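N-acetylglucosamine-6-phosphate deacetylase (Thermotoga maritima, PDB 1O12) probably removes the acetyl group from N-acetylglucosamine 6-phosphate as a metal-dependent hydrolase with one divalent metal ion per subunit. Local coordinates at residues E79-S84 against T304-Q309; F164-E169 against M197-E202. All coordinates share one frame; numbering follows the deposited sequence.

Contact 1 of 2, residues E79-S84 against T304-Q309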
ATOM      1  N   GLU A  79       8.946   6.127 -34.366  1.00 35.93           N
ATOM      2  CA  GLU A  79       7.548   6.008 -34.756  1.00 36.66           C
ATOM      3  C   GLU A  79       7.215   4.721 -35.502  1.00 38.26           C
ATOM      4  O   GLU A  79       6.301   3.982 -35.135  1.00 38.14           O
ATOM      5  CB  GLU A  79       7.122   7.186 -35.624  1.00 34.76           C
ATOM      6  CG  GLU A  79       5.722   7.037 -36.219  1.00 32.43           C
ATOM      7  CD  GLU A  79       5.200   8.323 -36.869  1.00 35.24           C
ATOM      8  OE1 GLU A  79       4.078   8.303 -37.423  1.00 33.51           O
ATOM      9  OE2 GLU A  79       5.907   9.361 -36.828  1.00 34.26           O
ATOM     10  N   GLU A  80       7.967   4.486 -36.564  1.00 39.18           N
ATOM     11  CA  GLU A  80       7.803   3.345 -37.414  1.00 38.99           C
ATOM     12  C   GLU A  80       7.882   2.028 -36.606  1.00 39.16           C
ATOM     13  O   GLU A  80       7.065   1.122 -36.795  1.00 38.95           O
ATOM     14  CB  GLU A  80       8.875   3.428 -38.515  1.00 42.18           C
ATOM     15  CG  GLU A  80       8.720   2.443 -39.653  1.00 46.65           C
ATOM     16  CD  GLU A  80       7.249   2.189 -40.026  1.00 50.12           C
ATOM     17  OE1 GLU A  80       6.472   3.170 -40.199  1.00 50.95           O
ATOM     18  OE2 GLU A  80       6.879   0.994 -40.153  1.00 50.40           O
ATOM     19  N   PHE A  81       8.835   1.906 -35.694  1.00 37.09           N
ATOM     20  CA  PHE A  81       8.901   0.666 -34.932  1.00 36.48           C
ATOM     21  C   PHE A  81       7.713   0.503 -33.986  1.00 36.16           C
ATOM     22  O   PHE A  81       7.104  -0.569 -33.914  1.00 32.66           O
ATOM     23  CB  PHE A  81      10.180   0.586 -34.110  1.00 37.09           C
ATOM     24  CG  PHE A  81      10.286  -0.675 -33.322  1.00 39.80           C
ATOM     25  CD1 PHE A  81      10.471  -1.898 -33.971  1.00 40.95           C
ATOM     26  CD2 PHE A  81      10.109  -0.668 -31.941  1.00 40.66           C
ATOM     27  CE1 PHE A  81      10.470  -3.114 -33.253  1.00 42.00           C
ATOM     28  CE2 PHE A  81      10.103  -1.878 -31.215  1.00 42.63           C
ATOM     29  CZ  PHE A  81      10.283  -3.101 -31.878  1.00 42.02           C
ATOM     30  N   LEU A  82       7.402   1.577 -33.257  1.00 36.14           N
ATOM     31  CA  LEU A  82       6.308   1.572 -32.290  1.00 35.52           C
ATOM     32  C   LEU A  82       4.967   1.062 -32.814  1.00 35.22           C
ATOM     33  O   LEU A  82       4.170   0.492 -32.047  1.00 35.06           O
ATOM     34  CB  LEU A  82       6.153   2.964 -31.681  1.00 34.61           C
ATOM     35  CG  LEU A  82       7.368   3.293 -30.816  1.00 35.40           C
ATOM     36  CD1 LEU A  82       7.104   4.549 -30.036  1.00 35.60           C
ATOM     37  CD2 LEU A  82       7.670   2.139 -29.870  1.00 32.77           C
ATOM     38  N   TYR A  83       4.720   1.249 -34.107  1.00 34.05           N
ATOM     39  CA  TYR A  83       3.480   0.781 -34.696  1.00 33.93           C
ATOM     40  C   TYR A  83       3.414  -0.734 -34.578  1.00 34.38           C
ATOM     41  O   TYR A  83       2.334  -1.308 -34.431  1.00 34.45           O
ATOM     42  CB  TYR A  83       3.373   1.223 -36.159  1.00 34.78           C
ATOM     43  CG  TYR A  83       3.018   2.696 -36.305  1.00 36.82           C
ATOM     44  CD1 TYR A  83       1.998   3.268 -35.532  1.00 36.94           C
ATOM     45  CD2 TYR A  83       3.696   3.528 -37.215  1.00 36.47           C
ATOM     46  CE1 TYR A  83       1.671   4.616 -35.654  1.00 36.57           C
ATOM     47  CE2 TYR A  83       3.367   4.883 -37.345  1.00 33.98           C
ATOM     48  CZ  TYR A  83       2.364   5.411 -36.560  1.00 35.29           C
ATOM     49  OH  TYR A  83       2.052   6.730 -36.643  1.00 35.55           O
ATOM     50  N   SER A  84       4.573  -1.386 -34.622  1.00 34.77           N
ATOM     51  CA  SER A  84       4.635  -2.846 -34.496  1.00 34.47           C
ATOM     52  C   SER A  84       4.388  -3.285 -33.059  1.00 35.66           C
ATOM     53  O   SER A  84       4.386  -4.472 -32.772  1.00 37.60           O
ATOM     54  CB  SER A  84       5.993  -3.378 -34.916  1.00 32.86           C
ATOM     55  OG  SER A  84       6.986  -3.013 -33.979  1.00 35.48           O
ATOM     56  N   THR A 304      14.493  -2.584 -21.715  1.00 36.91           N
ATOM     57  CA  THR A 304      14.490  -3.012 -23.118  1.00 38.77           C
ATOM     58  C   THR A 304      13.095  -3.602 -23.383  1.00 37.48           C
ATOM     59  O   THR A 304      12.872  -4.342 -24.327  1.00 38.86           O
ATOM     60  CB  THR A 304      15.603  -4.057 -23.413  1.00 37.72           C
ATOM     61  OG1 THR A 304      15.393  -5.233 -22.621  1.00 39.03           O
ATOM     62  CG2 THR A 304      16.963  -3.468 -23.084  1.00 38.31           C
ATOM     63  N   LEU A 305      12.157  -3.218 -22.525  1.00 36.88           N
ATOM     64  CA  LEU A 305      10.779  -3.665 -22.573  1.00 34.73           C
ATOM     65  C   LEU A 305      10.010  -3.106 -23.775  1.00 34.32           C
ATOM     66  O   LEU A 305       9.956  -1.896 -23.945  1.00 33.85           O
ATOM     67  CB  LEU A 305      10.104  -3.228 -21.272  1.00 33.53           C
ATOM     68  CG  LEU A 305       8.647  -3.630 -21.046  1.00 34.25           C
ATOM     69  CD1 LEU A 305       8.525  -5.131 -21.002  1.00 32.98           C
ATOM     70  CD2 LEU A 305       8.164  -3.015 -19.758  1.00 32.28           C
ATOM     71  N   PHE A 306       9.440  -3.975 -24.613  1.00 33.51           N
ATOM     72  CA  PHE A 306       8.630  -3.515 -25.748  1.00 33.36           C
ATOM     73  C   PHE A 306       7.244  -3.238 -25.176  1.00 31.89           C
ATOM     74  O   PHE A 306       6.787  -3.970 -24.303  1.00 31.76           O
ATOM     75  CB  PHE A 306       8.515  -4.574 -26.852  1.00 34.44           C
ATOM     76  CG  PHE A 306       9.744  -4.711 -27.715  1.00 38.32           C
ATOM     77  CD1 PHE A 306      10.720  -3.725 -27.740  1.00 38.10           C
ATOM     78  CD2 PHE A 306       9.911  -5.834 -28.538  1.00 39.97           C
ATOM     79  CE1 PHE A 306      11.838  -3.848 -28.565  1.00 39.52           C
ATOM     80  CE2 PHE A 306      11.037  -5.957 -29.365  1.00 38.53           C
ATOM     81  CZ  PHE A 306      11.992  -4.965 -29.374  1.00 39.50           C
ATOM     82  N   PHE A 307       6.568  -2.197 -25.651  1.00 31.68           N
ATOM     83  CA  PHE A 307       5.269  -1.892 -25.085  1.00 30.30           C
ATOM     84  C   PHE A 307       4.379  -3.117 -25.088  1.00 32.56           C
ATOM     85  O   PHE A 307       3.715  -3.433 -24.095  1.00 32.82           O
ATOM     86  CB  PHE A 307       4.580  -0.763 -25.826  1.00 26.46           C
ATOM     87  CG  PHE A 307       3.499  -0.118 -25.012  1.00 25.50           C
ATOM     88  CD1 PHE A 307       2.222  -0.665 -24.971  1.00 24.37           C
ATOM     89  CD2 PHE A 307       3.790   0.980 -24.204  1.00 24.19           C
ATOM     90  CE1 PHE A 307       1.254  -0.127 -24.128  1.00 24.73           C
ATOM     91  CE2 PHE A 307       2.843   1.532 -23.359  1.00 24.87           C
ATOM     92  CZ  PHE A 307       1.570   0.981 -23.314  1.00 26.28           C
ATOM     93  N   SER A 308       4.368  -3.813 -26.211  1.00 33.83           N
ATOM     94  CA  SER A 308       3.563  -5.024 -26.352  1.00 34.85           C
ATOM     95  C   SER A 308       3.801  -6.034 -25.219  1.00 34.44           C
ATOM     96  O   SER A 308       2.856  -6.679 -24.747  1.00 36.41           O
ATOM     97  CB  SER A 308       3.872  -5.686 -27.687  1.00 34.52           C
ATOM     98  OG  SER A 308       2.966  -6.724 -27.929  1.00 39.84           O
ATOM     99  N   GLN A 309       5.057  -6.174 -24.796  1.00 33.16           N
ATOM    100  CA  GLN A 309       5.405  -7.106 -23.737  1.00 32.35           C
ATOM    101  C   GLN A 309       4.900  -6.562 -22.413  1.00 31.80           C
ATOM    102  O   GLN A 309       4.485  -7.316 -21.545  1.00 33.27           O
ATOM    103  CB  GLN A 309       6.921  -7.317 -23.679  1.00 34.24           C
ATOM    104  CG  GLN A 309       7.345  -8.525 -22.823  1.00 36.15           C
ATOM    105  CD  GLN A 309       6.674  -9.819 -23.281  1.00 36.99           C
ATOM    106  OE1 GLN A 309       6.814 -10.225 -24.433  1.00 37.78           O
ATOM    107  NE2 GLN A 309       5.938 -10.466 -22.377  1.00 36.33           N
TER

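Contact 2 of 2, residues F164-E169 against M197-E202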
ATOM      1  N   PHE A 164       9.617  16.233 -12.500  1.00 32.92           N
ATOM      2  CA  PHE A 164      10.387  17.017 -11.528  1.00 32.57           C
ATOM      3  C   PHE A 164      10.325  16.485 -10.079  1.00 33.37           C
ATOM      4  O   PHE A 164       9.444  15.674  -9.710  1.00 32.65           O
ATOM      5  CB  PHE A 164       9.875  18.450 -11.521  1.00 32.38           C
ATOM      6  CG  PHE A 164       8.592  18.616 -10.759  1.00 32.68           C
ATOM      7  CD1 PHE A 164       8.589  19.232  -9.509  1.00 31.62           C
ATOM      8  CD2 PHE A 164       7.395  18.096 -11.264  1.00 32.54           C
ATOM      9  CE1 PHE A 164       7.423  19.325  -8.776  1.00 31.46           C
ATOM     10  CE2 PHE A 164       6.206  18.183 -10.529  1.00 33.17           C
ATOM     11  CZ  PHE A 164       6.219  18.798  -9.285  1.00 32.70           C
ATOM     12  N   ALA A 165      11.266  16.959  -9.260  1.00 33.78           N
ATOM     13  CA  ALA A 165      11.319  16.584  -7.850  1.00 34.16           C
ATOM     14  C   ALA A 165      10.808  17.786  -7.040  1.00 34.67           C
ATOM     15  O   ALA A 165      11.495  18.775  -6.924  1.00 34.33           O
ATOM     16  CB  ALA A 165      12.752  16.237  -7.465  1.00 33.56           C
ATOM     17  N   PRO A 166       9.592  17.698  -6.463  1.00 36.97           N
ATOM     18  CA  PRO A 166       8.962  18.774  -5.667  1.00 38.54           C
ATOM     19  C   PRO A 166       9.802  19.494  -4.586  1.00 41.23           C
ATOM     20  O   PRO A 166       9.514  20.642  -4.234  1.00 41.44           O
ATOM     21  CB  PRO A 166       7.744  18.089  -5.050  1.00 37.45           C
ATOM     22  CG  PRO A 166       7.420  17.022  -6.040  1.00 37.88           C
ATOM     23  CD  PRO A 166       8.774  16.472  -6.403  1.00 36.52           C
ATOM     24  N   GLU A 167      10.835  18.838  -4.064  1.00 41.81           N
ATOM     25  CA  GLU A 167      11.640  19.469  -3.021  1.00 43.36           C
ATOM     26  C   GLU A 167      12.784  20.330  -3.574  1.00 45.17           C
ATOM     27  O   GLU A 167      13.411  21.105  -2.837  1.00 45.73           O
ATOM     28  CB  GLU A 167      12.201  18.402  -2.063  1.00 39.90           C
ATOM     29  CG  GLU A 167      13.394  17.643  -2.602  1.00 39.38           C
ATOM     30  CD  GLU A 167      13.040  16.492  -3.534  1.00 40.75           C
ATOM     31  OE1 GLU A 167      11.894  16.446  -4.060  1.00 39.63           O
ATOM     32  OE2 GLU A 167      13.931  15.635  -3.751  1.00 39.79           O
ATOM     33  N   ILE A 168      13.051  20.204  -4.868  1.00 46.49           N
ATOM     34  CA  ILE A 168      14.135  20.951  -5.475  1.00 48.26           C
ATOM     35  C   ILE A 168      13.866  22.452  -5.388  1.00 49.76           C
ATOM     36  O   ILE A 168      12.724  22.899  -5.258  1.00 51.46           O
ATOM     37  CB  ILE A 168      14.367  20.488  -6.954  1.00 48.06           C
ATOM     38  CG1 ILE A 168      15.807  20.769  -7.367  1.00 49.14           C
ATOM     39  CG2 ILE A 168      13.420  21.206  -7.905  1.00 48.23           C
ATOM     40  CD1 ILE A 168      16.192  20.227  -8.774  1.00 49.74           C
ATOM     41  N   GLU A 169      14.931  23.234  -5.436  1.00 51.81           N
ATOM     42  CA  GLU A 169      14.818  24.686  -5.362  1.00 52.14           C
ATOM     43  C   GLU A 169      14.041  25.233  -6.551  1.00 50.85           C
ATOM     44  O   GLU A 169      14.292  24.841  -7.694  1.00 50.85           O
ATOM     45  CB  GLU A 169      16.220  25.303  -5.351  1.00 53.98           C
ATOM     46  CG  GLU A 169      16.256  26.814  -5.153  1.00 56.73           C
ATOM     47  CD  GLU A 169      17.544  27.427  -5.674  1.00 58.10           C
ATOM     48  OE1 GLU A 169      18.622  26.807  -5.471  1.00 59.04           O
ATOM     49  OE2 GLU A 169      17.471  28.525  -6.281  1.00 58.07           O
HETATM   50  N   MSE A 197       2.408  17.158  -1.409  1.00 41.46           N
HETATM   51  CA  MSE A 197       1.061  17.725  -1.249  1.00 43.91           C
HETATM   52  C   MSE A 197       0.931  19.194  -1.674  1.00 43.94           C
HETATM   53  O   MSE A 197      -0.151  19.642  -2.103  1.00 42.56           O
HETATM   54  CB  MSE A 197       0.594  17.589   0.199  1.00 46.00           C
HETATM   55  CG  MSE A 197       0.197  16.188   0.582  1.00 52.26           C
HETATM   56 SE   MSE A 197      -1.423  15.537  -0.367  1.00 63.85          SE
HETATM   57  CE  MSE A 197      -2.782  16.510   0.654  1.00 57.78           C
ATOM     58  N   LYS A 198       2.018  19.944  -1.528  1.00 42.10           N
ATOM     59  CA  LYS A 198       2.002  21.334  -1.927  1.00 43.21           C
ATOM     60  C   LYS A 198       1.685  21.340  -3.414  1.00 42.67           C
ATOM     61  O   LYS A 198       0.968  22.215  -3.908  1.00 42.31           O
ATOM     62  CB  LYS A 198       3.371  21.969  -1.692  1.00 46.27           C
ATOM     63  CG  LYS A 198       3.369  23.208  -0.801  1.00 50.87           C
ATOM     64  CD  LYS A 198       4.626  23.237   0.102  1.00 54.03           C
ATOM     65  CE  LYS A 198       4.602  22.133   1.190  1.00 54.96           C
ATOM     66  NZ  LYS A 198       5.894  21.988   1.956  1.00 55.12           N
ATOM     67  N   PHE A 199       2.212  20.348  -4.128  1.00 41.08           N
ATOM     68  CA  PHE A 199       1.969  20.265  -5.554  1.00 40.20           C
ATOM     69  C   PHE A 199       0.679  19.566  -5.909  1.00 39.89           C
ATOM     70  O   PHE A 199       0.080  19.863  -6.927  1.00 40.29           O
ATOM     71  CB  PHE A 199       3.134  19.589  -6.265  1.00 40.12           C
ATOM     72  CG  PHE A 199       4.328  20.464  -6.402  1.00 39.60           C
ATOM     73  CD1 PHE A 199       5.224  20.602  -5.356  1.00 40.23           C
ATOM     74  CD2 PHE A 199       4.541  21.182  -7.567  1.00 38.58           C
ATOM     75  CE1 PHE A 199       6.324  21.452  -5.476  1.00 41.16           C
ATOM     76  CE2 PHE A 199       5.627  22.026  -7.687  1.00 38.86           C
ATOM     77  CZ  PHE A 199       6.521  22.160  -6.638  1.00 38.93           C
ATOM     78  N   TYR A 200       0.253  18.632  -5.072  1.00 40.62           N
ATOM     79  CA  TYR A 200      -0.983  17.916  -5.316  1.00 40.64           C
ATOM     80  C   TYR A 200      -2.160  18.861  -5.174  1.00 41.77           C
ATOM     81  O   TYR A 200      -3.153  18.719  -5.867  1.00 41.51           O
ATOM     82  CB  TYR A 200      -1.139  16.786  -4.316  1.00 40.76           C
ATOM     83  CG  TYR A 200      -2.471  16.078  -4.415  1.00 40.66           C
ATOM     84  CD1 TYR A 200      -2.725  15.174  -5.456  1.00 38.76           C
ATOM     85  CD2 TYR A 200      -3.479  16.296  -3.449  1.00 39.96           C
ATOM     86  CE1 TYR A 200      -3.939  14.490  -5.539  1.00 39.34           C
ATOM     87  CE2 TYR A 200      -4.708  15.614  -3.519  1.00 38.44           C
ATOM     88  CZ  TYR A 200      -4.923  14.713  -4.563  1.00 40.66           C
ATOM     89  OH  TYR A 200      -6.095  13.998  -4.619  1.00 41.31           O
ATOM     90  N   LYS A 201      -2.045  19.822  -4.263  1.00 43.78           N
ATOM     91  CA  LYS A 201      -3.109  20.790  -4.045  1.00 44.90           C
ATOM     92  C   LYS A 201      -3.220  21.731  -5.234  1.00 44.80           C
ATOM     93  O   LYS A 201      -4.258  22.357  -5.429  1.00 44.14           O
ATOM     94  CB  LYS A 201      -2.822  21.623  -2.810  1.00 48.21           C
ATOM     95  CG  LYS A 201      -2.703  20.853  -1.511  1.00 52.15           C
ATOM     96  CD  LYS A 201      -2.099  21.768  -0.421  1.00 54.00           C
ATOM     97  CE  LYS A 201      -2.022  21.041   0.903  1.00 55.72           C
ATOM     98  NZ  LYS A 201      -3.366  20.479   1.274  1.00 56.11           N
ATOM     99  N   GLU A 202      -2.150  21.835  -6.023  1.00 44.47           N
ATOM    100  CA  GLU A 202      -2.153  22.719  -7.188  1.00 44.24           C
ATOM    101  C   GLU A 202      -2.471  21.985  -8.482  1.00 42.61           C
ATOM    102  O   GLU A 202      -2.389  22.564  -9.563  1.00 40.85           O
ATOM    103  CB  GLU A 202      -0.805  23.411  -7.347  1.00 47.27           C
ATOM    104  CG  GLU A 202      -0.390  24.346  -6.213  1.00 53.01           C
ATOM    105  CD  GLU A 202      -1.380  25.495  -5.940  1.00 56.92           C
ATOM    106  OE1 GLU A 202      -1.996  26.043  -6.889  1.00 57.88           O
ATOM    107  OE2 GLU A 202      -1.519  25.872  -4.751  1.00 60.14           O
TER

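Contact 1 of 2, residues E79-S84 against T304-Q309
F81 lays the CZ and CE2 corner of its ring over one face of F306, displaced from the centre of that ring to its rim. The closest approach is CZ of F81 to CZ of F306, 3.6 Å, and CE2 of F81 stands 3.7 Å from CE1 of F306. The ring centroids are 5.0 Å apart and the planes make 57°, so the rings meet obliquely. The two side chains cross at about a right angle: F81 reaches over from its helix with CG anti to the backbone N (chi1 -180°), while F306, with CG anti to its carbonyl carbon (chi1 -77°), turns one face of its ring to F81. No hydrogen bond joins the segments; the contact is apolar and small, burying 114 Å².

In the chain of this amidohydrolase barrel, helix 75-83 precedes strand 87-93 and helix 307-318 comes much later, so the two rings join helix 75-83 to the start of helix 307-318 at the surface of the fold. F306 occupies the N-cap position of the later helix, and V65 of strand 61-65 touches both phenylalanines. With an alanine in place of F306, the CZ corner of F81 would probably lose the ring face beneath it, leaving a gap beside V65 and Q85.

Next to F81 in the same segment, S84 N hydrogen-bonds to F81 O at 2.8 Å. Q85 also ties the two sides together, since its OE1 accepts the backbone N of S308 in the first turn of helix 307-318.

Contact 2 of 2, residues F164-E169 against M197-E202
F199 receives two neighbours: F164, at the end of strand 159-164, and P166 in the loop just after it. The CE1 and CZ corner of F164 lies over one face of the F199 ring near its rim, with CE1 of F164 3.4 Å from CE2 of F199; the centroids are 4.8 Å apart and the planes meet obliquely at 52°. The side chains come from opposite directions. P166 takes the other part of the ring, its CB 3.6 Å from CD1 of F199 and its carbonyl O 3.5 Å from CE1 of F199. All three residues are buried, and no hydrogen bond crosses between the segments.

F164 holds its CG between the backbone N and the carbonyl carbon (chi1 78°), which brings its ring up to F199. Its backbone is hydrogen-bonded to S185 and G187, and its side chain rests on L184. Just after it, the chain makes a type I beta turn from A165 to I168, closed by I168 N to A165 O at 2.9 Å, and P166 is its second residue. The P166 carbonyl also accepts S171 OG, and S171 in turn touches F199. One shell farther out, the carboxylate of E167 grips S189 OG and I190 N.

In this TIM-barrel chain the end of strand 159-164 and its loop thus pack on helix 193-200, which follows the parallel neighbour strand 183-186 and the iron ligand H188.

In the fold
Contacts 1 and 2 lie on opposite sides of the chain's centre, with their centres 32 Å apart and their nearest atoms about 19 Å apart, so they do not touch. Both belong to the amidohydrolase barrel, and both segments of contact 2 fall in the chain between the two segments of contact 1. In contact 1 the F306 side chain is about 11 Å from that of D267, the predicted proton donor/acceptor. In contact 2 the F164 side chain is about 8 Å from that of the iron ligand H188 and about 12 Å from the iron itself. Neither contact supplies a metal ligand.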